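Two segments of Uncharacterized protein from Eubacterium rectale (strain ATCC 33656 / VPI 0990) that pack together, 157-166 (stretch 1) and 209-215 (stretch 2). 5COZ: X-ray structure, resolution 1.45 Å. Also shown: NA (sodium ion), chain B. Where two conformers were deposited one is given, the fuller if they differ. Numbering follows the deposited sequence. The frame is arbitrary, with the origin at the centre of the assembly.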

ATOM      1  N   ASP A 157      -2.423  -2.792 -18.373  1.00 12.43           N
ATOM      2  CA  ASP A 157      -1.319  -2.266 -19.185  1.00 12.19           C
ATOM      3  C   ASP A 157      -1.781  -1.145 -20.116  1.00 12.12           C
ATOM      4  O   ASP A 157      -0.998  -0.738 -20.983  1.00 12.13           O
ATOM      5  CB  ASP A 157      -0.717  -3.396 -20.053  1.00 14.70           C
ATOM      6  CG  ASP A 157      -0.328  -4.632 -19.259  1.00 21.14           C
ATOM      7  OD1 ASP A 157       0.345  -4.478 -18.212  1.00 21.83           O
ATOM      8  OD2 ASP A 157      -0.713  -5.756 -19.682  1.00 21.36           O
ATOM      9  N   LYS A 158      -3.024  -0.655 -19.953  1.00  9.84           N
ATOM     10  CA  LYS A 158      -3.506   0.413 -20.839  1.00  9.04           C
ATOM     11  C   LYS A 158      -2.610   1.660 -20.731  1.00 12.06           C
ATOM     12  O   LYS A 158      -2.169   2.045 -19.652  1.00 11.74           O
ATOM     13  CB  LYS A 158      -4.967   0.778 -20.508  1.00 10.06           C
ATOM     14  CG  LYS A 158      -5.568   1.850 -21.429  1.00 11.30           C
ATOM     15  CD  LYS A 158      -7.044   2.020 -21.231  1.00 13.53           C
ATOM     16  CE  LYS A 158      -7.584   3.151 -22.095  1.00 11.62           C
ATOM     17  NZ  LYS A 158      -9.060   3.213 -22.021  1.00 11.29           N
ATOM     18  N   GLN A 159      -2.311   2.255 -21.881  1.00 10.63           N
ATOM     19  CA  GLN A 159      -1.537   3.486 -21.944  1.00 10.30           C
ATOM     20  C   GLN A 159      -2.484   4.625 -22.210  1.00 13.76           C
ATOM     21  O   GLN A 159      -3.179   4.604 -23.226  1.00 15.36           O
ATOM     22  CB  GLN A 159      -0.482   3.412 -23.073  1.00 10.73           C
ATOM     23  CG  GLN A 159       0.372   2.144 -23.017  1.00 12.64           C
ATOM     24  CD  GLN A 159       1.331   2.194 -21.864  1.00 16.31           C
ATOM     25  OE1 GLN A 159       2.130   3.137 -21.738  1.00 15.23           O
ATOM     26  NE2 GLN A 159       1.184   1.239 -20.939  1.00 14.63           N
ATOM     27  N   LEU A 160      -2.538   5.602 -21.318  1.00 10.03           N
ATOM     28  CA  LEU A 160      -3.412   6.762 -21.523  1.00  8.97           C
ATOM     29  C   LEU A 160      -2.807   7.648 -22.587  1.00 13.43           C
ATOM     30  O   LEU A 160      -1.629   7.474 -22.938  1.00 14.49           O
ATOM     31  CB  LEU A 160      -3.667   7.502 -20.222  1.00  8.06           C
ATOM     32  CG  LEU A 160      -4.359   6.627 -19.156  1.00  9.76           C
ATOM     33  CD1 LEU A 160      -4.415   7.359 -17.822  1.00  8.26           C
ATOM     34  CD2 LEU A 160      -5.796   6.215 -19.602  1.00 10.67           C
HETATM   35  N   MSE A 161      -3.603   8.555 -23.162  1.00 10.37           N
HETATM   36  CA  MSE A 161      -3.108   9.269 -24.322  1.00  9.98           C
HETATM   37  C   MSE A 161      -2.276  10.514 -24.039  1.00 14.62           C
HETATM   38  O   MSE A 161      -1.584  10.968 -24.958  1.00 15.83           O
HETATM   39  CB  MSE A 161      -4.257   9.627 -25.246  1.00 10.49           C
HETATM   40  CG  MSE A 161      -4.759   8.406 -26.006  1.00 12.57           C
HETATM   41 SE   MSE A 161      -5.979   8.853 -27.443  0.75 15.35          SE
HETATM   42  CE  MSE A 161      -7.497   9.089 -26.353  1.00 10.61           C
ATOM     43  N   PHE A 162      -2.297  11.049 -22.812  1.00 11.66           N
ATOM     44  CA  PHE A 162      -1.564  12.286 -22.537  1.00 10.74           C
ATOM     45  C   PHE A 162      -0.098  12.027 -22.199  1.00 14.23           C
ATOM     46  O   PHE A 162       0.707  12.953 -22.308  1.00 15.96           O
ATOM     47  CB  PHE A 162      -2.250  13.088 -21.422  1.00 11.03           C
ATOM     48  CG  PHE A 162      -2.453  12.318 -20.133  1.00 10.79           C
ATOM     49  CD1 PHE A 162      -1.480  12.329 -19.135  1.00 12.49           C
ATOM     50  CD2 PHE A 162      -3.639  11.632 -19.894  1.00 11.53           C
ATOM     51  CE1 PHE A 162      -1.683  11.627 -17.938  1.00 12.90           C
ATOM     52  CE2 PHE A 162      -3.841  10.944 -18.699  1.00 12.00           C
ATOM     53  CZ  PHE A 162      -2.849  10.917 -17.743  1.00 11.01           C
HETATM   54  N   MSE A 163       0.241  10.791 -21.779  1.00 11.41           N
HETATM   55  CA  MSE A 163       1.621  10.407 -21.498  0.60 11.13           C
HETATM   56  C   MSE A 163       1.682   8.896 -21.320  1.00 13.93           C
HETATM   57  O   MSE A 163       0.702   8.266 -20.909  1.00 14.02           O
HETATM   58  CB  MSE A 163       2.216  11.157 -20.284  0.60 12.19           C
HETATM   59  CG  MSE A 163       1.770  10.604 -18.933  0.60 15.19           C
HETATM   60 SE   MSE A 163       2.150  11.755 -17.420  0.45 18.83          SE
HETATM   61  CE  MSE A 163       3.989  12.136 -17.749  0.60 15.55           C
ATOM     62  N   SER A 164       2.834   8.314 -21.664  1.00 11.91           N
ATOM     63  CA  SER A 164       2.998   6.872 -21.533  1.00 11.47           C
ATOM     64  C   SER A 164       3.111   6.488 -20.055  1.00 13.37           C
ATOM     65  O   SER A 164       3.448   7.335 -19.207  1.00 13.40           O
ATOM     66  CB  SER A 164       4.235   6.392 -22.285  1.00 15.45           C
ATOM     67  OG  SER A 164       5.404   6.874 -21.635  1.00 18.21           O
ATOM     68  N   ALA A 165       2.878   5.212 -19.755  1.00 12.15           N
ATOM     69  CA  ALA A 165       3.027   4.733 -18.379  1.00 11.56           C
ATOM     70  C   ALA A 165       4.476   4.885 -17.914  1.00 15.25           C
ATOM     71  O   ALA A 165       4.705   5.237 -16.756  1.00 14.11           O
ATOM     72  CB  ALA A 165       2.598   3.287 -18.288  1.00 12.24           C
ATOM     73  N   GLU A 166       5.442   4.674 -18.846  1.00 13.64           N
ATOM     74  CA  GLU A 166       6.867   4.822 -18.549  1.00 15.43           C
ATOM     75  C   GLU A 166       7.181   6.280 -18.167  1.00 17.34           C
ATOM     76  O   GLU A 166       7.865   6.511 -17.162  1.00 16.97           O
ATOM     77  CB  GLU A 166       7.712   4.353 -19.745  1.00 17.54           C
ATOM     78  CG  GLU A 166       9.213   4.411 -19.512  1.00 33.17           C
ATOM     79  CD  GLU A 166      10.082   4.111 -20.719  1.00 61.27           C
ATOM     80  OE1 GLU A 166       9.872   4.738 -21.784  1.00 55.17           O
ATOM     81  OE2 GLU A 166      11.019   3.292 -20.578  1.00 59.08           O
ATOM     82  N   ASN A 209     -12.128  11.843 -15.633  1.00 11.17           N
ATOM     83  CA  ASN A 209     -10.881  12.350 -16.211  1.00 10.34           C
ATOM     84  C   ASN A 209      -9.825  11.257 -16.175  1.00 10.95           C
ATOM     85  O   ASN A 209      -9.542  10.741 -15.089  1.00  9.54           O
ATOM     86  CB  ASN A 209     -10.386  13.576 -15.429  1.00 11.38           C
ATOM     87  CG  ASN A 209     -11.297  14.757 -15.558  1.00 19.36           C
ATOM     88  OD1 ASN A 209     -11.503  15.275 -16.655  1.00 18.32           O
ATOM     89  ND2 ASN A 209     -11.902  15.164 -14.451  1.00 14.99           N
ATOM     90  N   ASP A 210      -9.228  10.918 -17.341  1.00  9.88           N
ATOM     91  CA  ASP A 210      -8.227   9.854 -17.395  1.00  7.72           C
ATOM     92  C   ASP A 210      -7.065  10.173 -16.458  1.00  9.29           C
ATOM     93  O   ASP A 210      -6.438  11.231 -16.576  1.00  9.28           O
ATOM     94  CB  ASP A 210      -7.746   9.613 -18.826  1.00  8.21           C
ATOM     95  CG  ASP A 210      -8.774   8.971 -19.729  1.00 12.21           C
ATOM     96  OD1 ASP A 210      -9.896   8.671 -19.250  1.00 11.91           O
ATOM     97  OD2 ASP A 210      -8.459   8.752 -20.913  1.00 14.10           O
ATOM     98  N   THR A 211      -6.790   9.259 -15.532  1.00  8.06           N
ATOM     99  CA  THR A 211      -5.785   9.472 -14.494  1.00  7.50           C
ATOM    100  C   THR A 211      -4.978   8.209 -14.263  1.00 10.03           C
ATOM    101  O   THR A 211      -5.543   7.108 -14.229  1.00  9.83           O
ATOM    102  CB  THR A 211      -6.542   9.859 -13.193  1.00 11.03           C
ATOM    103  OG1 THR A 211      -7.303  11.059 -13.414  1.00  9.81           O
ATOM    104  CG2 THR A 211      -5.625  10.078 -11.994  1.00 10.97           C
ATOM    105  N   TYR A 212      -3.659   8.356 -14.127  1.00  7.43           N
ATOM    106  CA  TYR A 212      -2.817   7.256 -13.660  1.00  6.61           C
ATOM    107  C   TYR A 212      -2.694   7.365 -12.151  1.00  7.97           C
ATOM    108  O   TYR A 212      -2.503   8.482 -11.661  1.00  8.21           O
ATOM    109  CB  TYR A 212      -1.395   7.373 -14.214  1.00  7.29           C
ATOM    110  CG  TYR A 212      -1.193   7.049 -15.665  1.00  7.22           C
ATOM    111  CD1 TYR A 212      -1.435   5.762 -16.154  1.00  8.52           C
ATOM    112  CD2 TYR A 212      -0.661   7.991 -16.534  1.00  7.99           C
ATOM    113  CE1 TYR A 212      -1.171   5.435 -17.478  1.00  8.14           C
ATOM    114  CE2 TYR A 212      -0.365   7.667 -17.855  1.00  9.16           C
ATOM    115  CZ  TYR A 212      -0.612   6.383 -18.323  1.00  8.65           C
ATOM    116  OH  TYR A 212      -0.335   6.078 -19.639  1.00 11.53           O
ATOM    117  N   VAL A 213      -2.736   6.260 -11.419  1.00  6.72           N
ATOM    118  CA  VAL A 213      -2.500   6.275  -9.975  1.00  6.86           C
ATOM    119  C   VAL A 213      -1.369   5.321  -9.670  1.00  8.91           C
ATOM    120  O   VAL A 213      -1.499   4.116  -9.911  1.00  8.39           O
ATOM    121  CB  VAL A 213      -3.755   5.909  -9.152  1.00  8.64           C
ATOM    122  CG1 VAL A 213      -3.425   5.797  -7.650  1.00  8.95           C
ATOM    123  CG2 VAL A 213      -4.870   6.930  -9.365  1.00  8.45           C
ATOM    124  N   PHE A 214      -0.272   5.844  -9.124  1.00  7.34           N
ATOM    125  CA  PHE A 214       0.797   4.979  -8.655  1.00  6.53           C
ATOM    126  C   PHE A 214       0.708   4.774  -7.184  1.00  8.31           C
ATOM    127  O   PHE A 214       0.441   5.718  -6.441  1.00  8.28           O
ATOM    128  CB  PHE A 214       2.173   5.603  -8.932  1.00  6.66           C
ATOM    129  CG  PHE A 214       2.506   5.556 -10.394  1.00  7.60           C
ATOM    130  CD1 PHE A 214       2.127   6.592 -11.248  1.00 10.20           C
ATOM    131  CD2 PHE A 214       3.263   4.517 -10.910  1.00  8.92           C
ATOM    132  CE1 PHE A 214       2.452   6.546 -12.613  1.00 10.14           C
ATOM    133  CE2 PHE A 214       3.565   4.456 -12.277  1.00 11.97           C
ATOM    134  CZ  PHE A 214       3.162   5.476 -13.114  1.00  9.98           C
ATOM    135  N   PHE A 215       0.988   3.540  -6.755  1.00  5.83           N
ATOM    136  CA  PHE A 215       1.252   3.224  -5.367  1.00  5.75           C
ATOM    137  C   PHE A 215       2.718   2.970  -5.258  1.00  8.64           C
ATOM    138  O   PHE A 215       3.227   2.062  -5.895  1.00  8.10           O
ATOM    139  CB  PHE A 215       0.495   1.982  -4.831  1.00  6.50           C
ATOM    140  CG  PHE A 215      -0.962   2.105  -4.490  1.00  7.19           C
ATOM    141  CD1 PHE A 215      -1.711   3.211  -4.903  1.00  9.17           C
ATOM    142  CD2 PHE A 215      -1.594   1.120  -3.745  1.00  9.23           C
ATOM    143  CE1 PHE A 215      -3.094   3.284  -4.625  1.00  9.86           C
ATOM    144  CE2 PHE A 215      -2.957   1.217  -3.430  1.00 10.92           C
ATOM    145  CZ  PHE A 215      -3.692   2.294  -3.864  1.00 10.04           C
TER
HETATM  146 NA    NA B 401     -12.095   8.718 -20.427  1.00 12.42          NA
HETATM  147  O   HOH W   1      -6.223   9.155 -22.258  1.00 14.08           O
HETATM  148  O   HOH W   2     -10.634   9.047 -22.457  1.00 18.99           O
HETATM  149  O   HOH W   3     -12.360  10.980 -20.187  1.00 17.04           O

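The contact is organised around the side chain of Tyr 212, whose hydroxyl reaches into the backbone of the loop that makes up most of stretch 1. Tyr 212 OH donates a hydrogen bond to Met 163 O at 2.7 Å and accepts one from Leu 160 N at 2.8 Å, with an N-H...acceptor angle of 146°. A single side-chain oxygen thus ties together two backbone groups three residues apart in the loop. Ala 165 N also lies 3.3 Å from Tyr 212 OH, but the angle is poor for a hydrogen bond; this amide instead donates to Gln 159 OE1 at 3.0 Å in a nearly linear arrangement. The same Gln 159 side chain donates from NE2 to Asp 157 O at 2.9 Å, so it links the start of the loop to the first residue of the helix, and its CA-to-CB bond points away from stretch 2.

A second polar link runs through solvent. Water 1 accepts a hydrogen bond from Met 161 N (2.8 Å to the water O) and donates one to Asp 210 OD2 (2.6 Å from the same water O), bridging the selenomethionine backbone to the carboxylate. The other carboxylate oxygen, Asp 210 OD1, binds the sodium ion NA at 2.5 Å. Water 2 joins the two sites: its O lies 2.5 Å from NA, and it donates a hydrogen bond to Asp 210 OD2 across 2.7 Å. The carboxylate therefore serves both the ion and the water bridge to the loop.

Apolar packing surrounds the tyrosine. Leu 160, buried and with its CA-to-CB bond pointing toward stretch 2, places CD1 3.7 Å from the centroid of the Tyr 212 ring and only 7° off the ring normal, a CH-pi contact over one face. Leu 160 CD1 also approaches Thr 211 C at 3.7 Å, while Leu 160 CD2 lies 3.9 Å from Asp 210 OD2, so the leucine side chain touches three consecutive residues of stretch 2. Met 163 CG packs 3.8 Å from Tyr 212 CE2, beside the carbonyl that accepts the hydroxyl's hydrogen bond.

Phe 162 extends the packing toward Asp 210. Its ring meets that of Tyr 212 obliquely, with planes at 60° and centroids 5.6 Å apart; the closest atoms, Phe 162 CZ and Tyr 212 CD2, are 3.8 Å apart. Phe 162 CE2 also comes within 3.4 Å of Asp 210 O. Farther along the strand, the contact thins to Phe 214, whose CZ lies 4.0 Å from Ala 165 O, with the carbonyl oxygen at the ring edge.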